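Local coordinates for leucine rich repeat and phosphatase domain containing protein (PDB 3EMU) that probably removes phosphate groups from phosphorylated proteins as a dual-specificity phosphatase, at residues F144-K147 and L148-M151. Numbering follows the deposited sequence.
Sequences FEKK and LEKM
L148 packs on the ring of F144, one turn back along the same helix. Its CG sits over one ring face, 3.9 Å from the centroid and 22° off the ring normal. This is a CH-pi contact, displaced toward the rim. The two methyls sit on the same side of the ring plane, near its rim at the CZ end: CD1 lies 3.6 Å from F144 CZ, and CD2 lies 3.7 Å from F144 CE1. F144 carries its CG anti to the backbone N (chi1 -179°), and the end of the ring thereby reaches forward to the leucine.

K146 and E149 form a salt bridge on another side of the helix. The two side chains run alongside each other and point the same way. K146 NZ gives a hydrogen bond of 3.1 Å to E149 OE1, at the syn lone pair of that oxygen. The lysine bends at chi2 (-91°), which turns its end toward the glutamate, whose chain stays extended. Both residues are exposed, so solvent probably weakens this bridge. K147 and M151 meet more loosely, K147 CE lying 4.0 Å from M151 CG.

The backbone keeps the i+4 to i hydrogen bonds of an alpha helix. L148 N binds F144 O at 3.0 Å, and M151 N binds K147 O at 3.0 Å.

The contact forms the last two turns of helix 135-151, at the surface of the phosphatase fold. F144 is buried against A107 and M110 of helix 100-112 and against I73 and I77 of helix 68-85. L148 extends this apolar face to Y111, and K147 touches Y70. E145 OE2 accepts a hydrogen bond from F117 N, at the start of helix 117-127.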
loop_
_atom_site.group_PDB
_atom_site.type_symbol
_atom_site.label_atom_id
_atom_site.label_comp_id
_atom_site.label_asym_id
_atom_site.label_seq_id
_atom_site.Cartn_x
_atom_site.Cartn_y
_atom_site.Cartn_z
ATOM N N PHE A 144 -6.400 -0.907 -13.330
ATOM C CA PHE A 144 -4.963 -1.076 -13.350
ATOM C C PHE A 144 -4.549 -2.450 -13.924
ATOM O O PHE A 144 -3.580 -2.533 -14.659
ATOM C CB PHE A 144 -4.393 -0.888 -11.941
ATOM C CG PHE A 144 -2.887 -1.018 -11.857
ATOM C CD1 PHE A 144 -2.060 -0.265 -12.672
ATOM C CD2 PHE A 144 -2.311 -1.877 -10.929
ATOM C CE1 PHE A 144 -0.666 -0.379 -12.578
ATOM C CE2 PHE A 144 -0.922 -2.015 -10.809
ATOM C CZ PHE A 144 -0.092 -1.262 -11.635
ATOM N N GLU A 145 -5.263 -3.511 -13.542
ATOM C CA GLU A 145 -5.018 -4.856 -14.035
ATOM C C GLU A 145 -4.994 -4.821 -15.597
ATOM O O GLU A 145 -4.020 -5.276 -16.218
ATOM C CB GLU A 145 -6.124 -5.777 -13.539
ATOM C CG GLU A 145 -5.920 -7.268 -13.817
ATOM C CD GLU A 145 -7.038 -8.125 -13.238
ATOM O OE1 GLU A 145 -8.240 -7.786 -13.383
ATOM O OE2 GLU A 145 -6.725 -9.135 -12.611
ATOM N N LYS A 146 -6.034 -4.229 -16.192
ATOM C CA LYS A 146 -6.129 -4.109 -17.636
ATOM C C LYS A 146 -4.975 -3.311 -18.217
ATOM O O LYS A 146 -4.448 -3.667 -19.278
ATOM C CB LYS A 146 -7.407 -3.420 -18.045
ATOM C CG LYS A 146 -8.583 -4.308 -18.190
ATOM C CD LYS A 146 -8.700 -4.818 -19.622
ATOM C CE LYS A 146 -9.427 -6.187 -19.625
ATOM N NZ LYS A 146 -8.990 -6.991 -20.802
ATOM N N LYS A 147 -4.611 -2.214 -17.548
ATOM C CA LYS A 147 -3.528 -1.335 -18.042
ATOM C C LYS A 147 -2.207 -2.092 -18.115
ATOM O O LYS A 147 -1.451 -1.960 -19.065
ATOM C CB LYS A 147 -3.379 -0.092 -17.179
ATOM C CG LYS A 147 -2.154 0.748 -17.529
ATOM C CD LYS A 147 -2.508 1.600 -18.738
ATOM C CE LYS A 147 -1.336 2.440 -19.259
ATOM N NZ LYS A 147 -1.812 3.325 -20.429
ATOM N N LEU A 148 -1.952 -2.899 -17.098
ATOM C CA LEU A 148 -0.753 -3.672 -17.017
ATOM C C LEU A 148 -0.744 -4.733 -18.142
ATOM O O LEU A 148 0.283 -5.006 -18.759
ATOM C CB LEU A 148 -0.666 -4.352 -15.647
ATOM C CG LEU A 148 -0.098 -3.564 -14.435
ATOM C CD1 LEU A 148 0.277 -4.461 -13.291
ATOM C CD2 LEU A 148 1.099 -2.742 -14.808
ATOM N N GLU A 149 -1.880 -5.354 -18.386
ATOM C CA GLU A 149 -1.969 -6.326 -19.458
ATOM C C GLU A 149 -1.491 -5.746 -20.826
ATOM O O GLU A 149 -0.728 -6.368 -21.559
ATOM C CB GLU A 149 -3.415 -6.780 -19.565
ATOM C CG GLU A 149 -3.618 -8.036 -20.391
ATOM C CD GLU A 149 -5.066 -8.194 -20.858
ATOM O OE1 GLU A 149 -5.985 -7.627 -20.190
ATOM O OE2 GLU A 149 -5.272 -8.886 -21.896
ATOM N N LYS A 150 -1.953 -4.548 -21.144
ATOM C CA LYS A 150 -1.620 -3.906 -22.371
ATOM C C LYS A 150 -0.149 -3.464 -22.413
ATOM O O LYS A 150 0.535 -3.688 -23.402
ATOM C CB LYS A 150 -2.538 -2.711 -22.563
ATOM C CG LYS A 150 -2.931 -2.474 -24.002
ATOM C CD LYS A 150 -1.765 -2.746 -25.016
ATOM C CE LYS A 150 -1.949 -1.948 -26.329
ATOM N NZ LYS A 150 -3.159 -2.415 -27.111
ATOM N N MET A 151 0.338 -2.843 -21.343
ATOM C CA MET A 151 1.726 -2.432 -21.299
ATOM C C MET A 151 2.638 -3.626 -21.421
ATOM O O MET A 151 3.783 -3.494 -21.894
ATOM C CB MET A 151 2.077 -1.721 -19.987
ATOM C CG MET A 151 1.602 -0.246 -19.839
ATOM S SD MET A 151 2.472 0.591 -18.445
ATOM C CE MET A 151 2.605 -0.778 -17.313
#